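Local coordinates for NTF2-like Protein (Anabaena variabilis ATCC 29413, PDB 3DMC), which is of unknown function but belongs to the SnoaL-like branch of the NTF2 superfamily, whose cone-shaped fold often houses a ligand pocket or active site, at residues K32-L37 with E58-F63; D40-F45 with H51-G56; V111-R116 with C121-Y126. All coordinates share one frame; numbering follows the deposited sequence.

Contact 1 (K32-L37 with E58-F63)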
# COMPACT_ATOMS: atom_id res chain seq x y z
N LYS A 32 -10.82 21.14 -3.16
CA LYS A 32 -9.86 21.49 -2.11
C LYS A 32 -8.65 20.56 -2.24
O LYS A 32 -7.51 20.99 -2.11
CB LYS A 32 -10.49 21.43 -0.71
CG LYS A 32 -11.39 22.62 -0.44
CD LYS A 32 -11.54 22.88 1.03
CE LYS A 32 -12.45 24.08 1.30
NZ LYS A 32 -11.86 25.36 0.82
N PHE A 33 -8.93 19.29 -2.53
CA PHE A 33 -7.86 18.31 -2.77
C PHE A 33 -7.06 18.69 -4.02
O PHE A 33 -5.83 18.72 -4.01
CB PHE A 33 -8.40 16.87 -2.89
CG PHE A 33 -7.33 15.86 -3.05
CD1 PHE A 33 -6.45 15.60 -2.00
CD2 PHE A 33 -7.19 15.14 -4.24
CE1 PHE A 33 -5.44 14.65 -2.13
CE2 PHE A 33 -6.18 14.20 -4.36
CZ PHE A 33 -5.30 13.97 -3.29
N LEU A 34 -7.76 19.01 -5.10
CA LEU A 34 -7.13 19.34 -6.38
C LEU A 34 -6.22 20.56 -6.25
O LEU A 34 -5.15 20.64 -6.86
CB LEU A 34 -8.19 19.61 -7.46
CG LEU A 34 -8.99 18.41 -7.96
CD1 LEU A 34 -10.15 18.87 -8.82
CD2 LEU A 34 -8.09 17.44 -8.74
N ASP A 35 -6.66 21.50 -5.44
CA ASP A 35 -5.96 22.77 -5.28
C ASP A 35 -4.59 22.52 -4.63
O ASP A 35 -3.67 23.36 -4.70
CB ASP A 35 -6.78 23.77 -4.46
CG ASP A 35 -7.89 24.43 -5.27
OD1 ASP A 35 -7.95 24.24 -6.50
OD2 ASP A 35 -8.72 25.14 -4.67
N MSE A 36 -4.46 21.37 -3.99
CA MSE A 36 -3.22 21.06 -3.28
C MSE A 36 -2.27 20.26 -4.14
O MSE A 36 -1.19 19.90 -3.68
CB MSE A 36 -3.49 20.29 -2.00
CG MSE A 36 -3.72 21.17 -0.81
SE MSE A 36 -3.83 19.91 0.59
CE MSE A 36 -1.91 19.61 0.96
N LEU A 37 -2.67 20.00 -5.37
CA LEU A 37 -1.85 19.19 -6.29
C LEU A 37 -0.96 20.07 -7.18
O LEU A 37 -1.37 21.13 -7.64
CB LEU A 37 -2.73 18.27 -7.15
CG LEU A 37 -3.82 17.51 -6.39
CD1 LEU A 37 -4.62 16.58 -7.31
CD2 LEU A 37 -3.18 16.71 -5.26
N GLU A 58 -6.02 18.01 -14.91
CA GLU A 58 -7.28 17.84 -15.66
C GLU A 58 -7.71 16.39 -15.57
O GLU A 58 -8.87 16.07 -15.33
CB GLU A 58 -7.11 18.19 -17.13
CG GLU A 58 -6.73 19.64 -17.39
N ARG A 59 -6.75 15.52 -15.84
CA ARG A 59 -6.99 14.08 -15.79
C ARG A 59 -7.31 13.64 -14.35
O ARG A 59 -8.16 12.78 -14.11
CB ARG A 59 -5.79 13.30 -16.34
CG ARG A 59 -5.99 11.82 -16.31
CD ARG A 59 -6.93 11.34 -17.39
NE ARG A 59 -6.75 9.90 -17.61
CZ ARG A 59 -7.62 9.12 -18.26
NH1 ARG A 59 -8.76 9.63 -18.74
NH2 ARG A 59 -7.37 7.83 -18.38
N ALA A 60 -6.68 14.30 -13.39
CA ALA A 60 -6.95 13.99 -11.95
C ALA A 60 -8.41 14.30 -11.64
O ALA A 60 -9.11 13.51 -11.01
CB ALA A 60 -6.04 14.80 -11.05
N LYS A 61 -8.88 15.44 -12.10
CA LYS A 61 -10.28 15.82 -11.89
C LYS A 61 -11.25 14.80 -12.49
O LYS A 61 -12.27 14.42 -11.90
CB LYS A 61 -10.59 17.21 -12.46
CG LYS A 61 -11.98 17.63 -12.11
CD LYS A 61 -12.21 19.12 -12.21
CE LYS A 61 -13.64 19.47 -11.81
NZ LYS A 61 -14.15 20.69 -12.51
N GLU A 62 -10.90 14.32 -13.67
CA GLU A 62 -11.74 13.33 -14.34
C GLU A 62 -11.84 12.10 -13.43
O GLU A 62 -12.92 11.59 -13.15
CB GLU A 62 -11.17 12.95 -15.68
CG GLU A 62 -11.09 14.14 -16.63
CD GLU A 62 -10.47 13.82 -17.98
OE1 GLU A 62 -10.09 12.65 -18.23
OE2 GLU A 62 -10.37 14.76 -18.79
N PHE A 63 -10.67 11.66 -13.01
CA PHE A 63 -10.57 10.47 -12.14
C PHE A 63 -11.42 10.60 -10.86
O PHE A 63 -12.27 9.73 -10.50
CB PHE A 63 -9.11 10.22 -11.77
CG PHE A 63 -8.94 9.14 -10.76
CD1 PHE A 63 -9.27 7.84 -11.09
CD2 PHE A 63 -8.50 9.43 -9.48
CE1 PHE A 63 -9.12 6.83 -10.16
CE2 PHE A 63 -8.37 8.40 -8.53
CZ PHE A 63 -8.67 7.10 -8.90

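Contact 2 (D40-F45 with H51-G56)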
# COMPACT_ATOMS: atom_id res chain seq x y z
N ASP A 40 2.40 19.20 -12.19
CA ASP A 40 2.98 17.99 -12.80
C ASP A 40 2.50 16.74 -12.06
O ASP A 40 3.09 15.68 -12.15
CB ASP A 40 4.51 18.02 -12.87
CG ASP A 40 5.18 18.08 -11.51
OD1 ASP A 40 4.52 18.47 -10.51
OD2 ASP A 40 6.40 17.79 -11.44
N PHE A 41 1.40 16.91 -11.34
CA PHE A 41 0.80 15.82 -10.55
C PHE A 41 0.61 14.56 -11.40
O PHE A 41 0.10 14.63 -12.51
CB PHE A 41 -0.56 16.26 -10.00
CG PHE A 41 -1.27 15.19 -9.21
CD1 PHE A 41 -0.87 14.90 -7.92
CD2 PHE A 41 -2.34 14.47 -9.75
CE1 PHE A 41 -1.54 13.90 -7.16
CE2 PHE A 41 -3.02 13.48 -9.00
CZ PHE A 41 -2.60 13.21 -7.71
N THR A 42 1.01 13.40 -10.86
CA THR A 42 0.71 12.12 -11.52
C THR A 42 0.06 11.20 -10.53
O THR A 42 0.18 11.37 -9.31
CB THR A 42 1.96 11.39 -12.03
OG1 THR A 42 2.69 10.84 -10.92
CG2 THR A 42 2.83 12.30 -12.88
N PHE A 43 -0.70 10.26 -11.05
CA PHE A 43 -1.37 9.29 -10.15
C PHE A 43 -1.40 7.95 -10.83
O PHE A 43 -1.57 7.84 -12.04
CB PHE A 43 -2.77 9.71 -9.70
CG PHE A 43 -3.79 9.91 -10.82
CD1 PHE A 43 -3.77 11.05 -11.61
CD2 PHE A 43 -4.77 8.98 -11.06
CE1 PHE A 43 -4.71 11.23 -12.61
CE2 PHE A 43 -5.70 9.16 -12.07
CZ PHE A 43 -5.66 10.30 -12.84
N TRP A 44 -1.21 6.93 -10.02
CA TRP A 44 -1.22 5.53 -10.50
C TRP A 44 -2.42 4.81 -9.87
O TRP A 44 -2.66 4.91 -8.67
CB TRP A 44 0.08 4.82 -10.08
CG TRP A 44 0.85 4.17 -11.16
CD1 TRP A 44 1.96 4.67 -11.78
CD2 TRP A 44 0.62 2.87 -11.74
NE1 TRP A 44 2.41 3.79 -12.71
CE2 TRP A 44 1.62 2.67 -12.71
CE3 TRP A 44 -0.33 1.88 -11.54
CZ2 TRP A 44 1.69 1.51 -13.48
CZ3 TRP A 44 -0.26 0.71 -12.31
CH2 TRP A 44 0.74 0.55 -13.28
N PHE A 45 -3.15 4.07 -10.70
CA PHE A 45 -4.34 3.34 -10.27
C PHE A 45 -4.34 1.91 -10.87
O PHE A 45 -3.80 1.67 -11.93
CB PHE A 45 -5.58 4.17 -10.63
CG PHE A 45 -6.88 3.62 -10.11
CD1 PHE A 45 -7.31 3.93 -8.83
CD2 PHE A 45 -7.68 2.81 -10.91
CE1 PHE A 45 -8.53 3.43 -8.36
CE2 PHE A 45 -8.88 2.32 -10.44
CZ PHE A 45 -9.31 2.63 -9.17
N HIS A 51 -6.25 2.77 -15.35
CA HIS A 51 -5.12 1.91 -15.04
C HIS A 51 -3.83 2.59 -15.43
O HIS A 51 -3.72 3.23 -16.48
CB HIS A 51 -5.22 0.58 -15.79
CG HIS A 51 -3.92 -0.14 -15.86
ND1 HIS A 51 -3.52 -1.02 -14.88
CD2 HIS A 51 -2.91 -0.08 -16.75
CE1 HIS A 51 -2.32 -1.49 -15.18
NE2 HIS A 51 -1.92 -0.93 -16.31
N GLY A 52 -2.84 2.45 -14.57
CA GLY A 52 -1.47 2.87 -14.80
C GLY A 52 -1.17 4.30 -14.43
O GLY A 52 -1.80 4.87 -13.54
N LEU A 53 -0.20 4.87 -15.14
CA LEU A 53 0.26 6.23 -14.88
C LEU A 53 -0.63 7.24 -15.60
O LEU A 53 -0.89 7.12 -16.81
CB LEU A 53 1.72 6.41 -15.31
CG LEU A 53 2.26 7.81 -15.00
CD1 LEU A 53 2.63 7.94 -13.55
CD2 LEU A 53 3.43 8.12 -15.94
N ASN A 54 -1.11 8.20 -14.83
CA ASN A 54 -1.96 9.28 -15.33
C ASN A 54 -1.31 10.59 -15.03
O ASN A 54 -0.80 10.78 -13.95
CB ASN A 54 -3.32 9.23 -14.63
CG ASN A 54 -4.09 7.97 -14.94
OD1 ASN A 54 -4.89 7.94 -15.85
ND2 ASN A 54 -3.86 6.91 -14.17
N VAL A 55 -1.31 11.51 -16.00
CA VAL A 55 -0.54 12.74 -15.86
C VAL A 55 -1.42 13.96 -15.88
O VAL A 55 -2.30 14.10 -16.72
CB VAL A 55 0.53 12.82 -16.99
CG1 VAL A 55 1.29 14.16 -16.95
CG2 VAL A 55 1.49 11.64 -16.90
N GLY A 56 -1.19 14.84 -14.91
CA GLY A 56 -1.86 16.14 -14.85
C GLY A 56 -3.17 16.29 -14.11
O GLY A 56 -3.89 15.32 -13.86

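Contact 3 (V111-R116 with C121-Y126)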
# COMPACT_ATOMS: atom_id res chain seq x y z
N VAL A 111 -3.18 4.39 0.12
CA VAL A 111 -2.81 5.47 -0.79
C VAL A 111 -1.54 6.13 -0.30
O VAL A 111 -1.37 6.45 0.89
CB VAL A 111 -3.92 6.52 -1.01
CG1 VAL A 111 -5.22 5.84 -1.52
CG2 VAL A 111 -4.15 7.38 0.24
N SER A 112 -0.67 6.34 -1.26
CA SER A 112 0.66 6.87 -1.06
C SER A 112 0.75 8.23 -1.77
O SER A 112 0.36 8.35 -2.92
CB SER A 112 1.68 5.88 -1.66
OG SER A 112 3.00 6.31 -1.45
N PHE A 113 1.17 9.25 -1.02
CA PHE A 113 1.41 10.59 -1.61
C PHE A 113 2.91 10.91 -1.57
O PHE A 113 3.60 10.61 -0.58
CB PHE A 113 0.74 11.72 -0.76
CG PHE A 113 -0.76 11.61 -0.58
CD1 PHE A 113 -1.55 10.95 -1.46
CD2 PHE A 113 -1.38 12.31 0.47
CE1 PHE A 113 -2.93 10.88 -1.29
CE2 PHE A 113 -2.74 12.25 0.63
CZ PHE A 113 -3.53 11.55 -0.27
N ASP A 114 3.40 11.62 -2.60
CA ASP A 114 4.66 12.36 -2.47
C ASP A 114 4.32 13.82 -2.24
O ASP A 114 3.41 14.37 -2.86
CB ASP A 114 5.50 12.27 -3.74
CG ASP A 114 6.24 10.97 -3.85
OD1 ASP A 114 5.96 10.03 -3.09
OD2 ASP A 114 7.15 10.89 -4.70
N VAL A 115 5.11 14.43 -1.37
CA VAL A 115 4.99 15.86 -1.05
C VAL A 115 6.14 16.67 -1.61
O VAL A 115 7.32 16.28 -1.54
CB VAL A 115 4.91 16.08 0.47
CG1 VAL A 115 4.94 17.58 0.83
CG2 VAL A 115 3.65 15.44 1.04
N ARG A 116 5.75 17.80 -2.17
CA ARG A 116 6.69 18.83 -2.65
C ARG A 116 6.25 20.21 -2.17
O ARG A 116 5.28 20.80 -2.68
CB ARG A 116 6.81 18.79 -4.17
CG ARG A 116 7.95 19.69 -4.70
CD ARG A 116 7.80 20.02 -6.19
NE ARG A 116 7.87 18.81 -6.98
CZ ARG A 116 7.13 18.56 -8.05
NH1 ARG A 116 6.26 19.44 -8.50
NH2 ARG A 116 7.26 17.40 -8.67
N CYS A 121 2.61 15.96 -5.18
CA CYS A 121 3.07 15.84 -6.58
C CYS A 121 2.78 14.47 -7.19
O CYS A 121 2.82 14.28 -8.41
CB CYS A 121 4.57 16.17 -6.71
SG CYS A 121 5.69 15.25 -5.64
N SER A 122 2.41 13.51 -6.36
CA SER A 122 1.99 12.22 -6.93
C SER A 122 1.18 11.41 -5.93
O SER A 122 1.21 11.65 -4.73
CB SER A 122 3.19 11.40 -7.39
OG SER A 122 4.00 11.06 -6.28
N TYR A 123 0.48 10.44 -6.51
CA TYR A 123 -0.49 9.61 -5.82
C TYR A 123 -0.44 8.20 -6.38
O TYR A 123 -0.38 8.02 -7.57
CB TYR A 123 -1.87 10.26 -6.05
CG TYR A 123 -3.12 9.51 -5.68
CD1 TYR A 123 -3.55 8.38 -6.39
CD2 TYR A 123 -3.92 9.97 -4.66
CE1 TYR A 123 -4.75 7.73 -6.07
CE2 TYR A 123 -5.10 9.33 -4.32
CZ TYR A 123 -5.53 8.23 -5.04
OH TYR A 123 -6.71 7.64 -4.65
N ARG A 124 -0.51 7.22 -5.49
CA ARG A 124 -0.56 5.82 -5.87
C ARG A 124 -1.54 5.12 -4.96
O ARG A 124 -1.47 5.30 -3.73
CB ARG A 124 0.81 5.15 -5.71
CG ARG A 124 1.90 5.75 -6.63
CD ARG A 124 3.32 5.41 -6.12
NE ARG A 124 3.56 6.06 -4.84
CZ ARG A 124 3.84 7.35 -4.73
NH1 ARG A 124 4.01 8.07 -5.84
NH2 ARG A 124 3.98 7.89 -3.54
N GLU A 125 -2.45 4.39 -5.60
CA GLU A 125 -3.48 3.61 -4.92
C GLU A 125 -3.31 2.11 -5.10
O GLU A 125 -3.05 1.59 -6.20
CB GLU A 125 -4.89 4.05 -5.37
CG GLU A 125 -5.97 3.31 -4.58
CD GLU A 125 -7.38 3.83 -4.75
OE1 GLU A 125 -7.57 5.01 -5.12
OE2 GLU A 125 -8.31 3.03 -4.49
N TYR A 126 -3.46 1.42 -3.96
CA TYR A 126 -3.34 -0.04 -3.88
C TYR A 126 -4.58 -0.63 -3.17
O TYR A 126 -5.07 -0.05 -2.19
CB TYR A 126 -2.10 -0.45 -3.08
CG TYR A 126 -0.77 0.12 -3.53
CD1 TYR A 126 -0.38 1.43 -3.18
CD2 TYR A 126 0.11 -0.64 -4.30
CE1 TYR A 126 0.86 1.93 -3.55
CE2 TYR A 126 1.36 -0.11 -4.72
CZ TYR A 126 1.71 1.19 -4.34
OH TYR A 126 2.95 1.70 -4.73
O HOH W 1 6.56 11.96 -7.17

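Contact 1 (K32-L37 with E58-F63)
Leu34 meets the helix at 58-63 with both methyl groups of its fork. Leu34 CD1 rests on the aliphatic stem of Lys61, 4.0 Å from Lys61 CG, while CD2 turns to the methyl of Ala60, with 4.1 Å between Leu34 CD2 and Ala60 CB. The two longer side chains cross at about a right angle. With its CG turned opposite the backbone N (chi1 -174°), Lys61 runs on extended, and its stem passes across the end of the leucine while the amino group leads away from the contact. In the NTF2-like fold, helices pack over the concave side of a strongly curved sheet; here the short helix 31-34 and the turn behind it meet helix 57-69 at that cover. Leu34 to Leu37 form a type I beta turn, closed by a 3.0 Å bond from Leu37 N to Leu34 O, which brings Leu37 CD1 to 4.4 Å from Ala60 CB. Replacing Leu34 with an alanine would probably open a gap beside Ala60 and leave the stem of Lys61 without the methyl it rests on. No hydrogen bond joins the segments, but Lys57 gives its NZ to the carbonyl oxygens of Leu34 and Leu37.

Contact 2 (D40-F45 with H51-G56)
Asn54 lies flat against the ring of Phe43, its amide plane only 12° from the ring plane. Its CB sits over one ring face, 3.2 Å from the centroid, in a CH-pi contact. Phe43 reaches this position because CG stands between the backbone N and the carbonyl carbon (chi1 61°), which folds the ring back over the neighbouring strand. On the other face of the antiparallel hairpin, Trp44 lays its indole across the backbone of Gly52, whose CA is 3.4 Å from the centroid of the six-membered ring and almost on its normal. The edge of that same ring points at the face of His51, a T-shaped pair with planes at 74°, and Leu53 CD1 closes on Trp44 CD1 at 3.8 Å. A CB on Gly52 would crowd His51. Arg108 of the second subunit adds a cation-pi contact to Trp44. Two donors of Asn54 share Phe43 O: the backbone N at 2.9 Å, and ND2 at 3.3 Å from above the carbonyl plane. ND2 also bonds to Phe50 O, and OD1 accepts from Arg59. Both amide ends are thus bonded, which together with the stacked ring is likely to hold the group in one rotation.

Contact 3 (V111-R116 with C121-Y126)
Arg124 reaches across to Ser112 and Asp114 in the antiparallel hairpin of strands 103-116 and 119-127, part of the curved NTF2-like sheet. Its CB leaves the sheet on the face of Ser112, Asp114 and Ser122. CG is anti to the carbonyl carbon (chi1 -63°), and a bend at chi3 carries NE back to the partner strand, with Arg124 NE 3.7 Å from Ser112 CB. Arg124 NH1 donates in plane to Ser122 OG of its own strand at 3.0 Å. Arg124 NH2 donates to Ser112 OG at 2.8 Å, again near the guanidinium plane. Ser112 OG and Arg124 NE both also bond to Glu93 of the second subunit. Arg124 NH2 forms a salt bridge with Asp114 OD1 at 2.9 Å, met from above the carboxylate plane and tilted from the guanidinium plane; that oxygen also bonds to Thr89. Asp114 and Glu93 of the second subunit are likely to offset the charges of Arg124 and of that subunit's Arg82, which come close together here. On the opposite face Tyr123 CD2 sits at the edge of the Phe113 ring, 3.6 Å from Phe113 CE1. A water donates to Asp114 OD2 at 2.8 Å and lies 2.9 Å from Ser122 OG.

Contact 2 is nested within the chain loop closed by contact 1, and contact 3 follows both. Their centres lie about 10 to 13 Å apart, and each contact touches the other two. Contacts 2 and 3 are hairpins of the same mixed sheet, joined where strand 41-45 runs parallel to strand 119-127: Trp44 N, probably hydrogen-bonded, lies 2.8 Å from Tyr123 O, and a salt bridge links Asp40 to Arg116. Contact 1 belongs to the helical cover, with Ala60 and Phe63 packing on Phe43, and helix 57-69 follows directly on strand 52-55. Both hairpins touch the second subunit, whereas contact 1 does not, consistent with a sheet that takes part in the dimer interface.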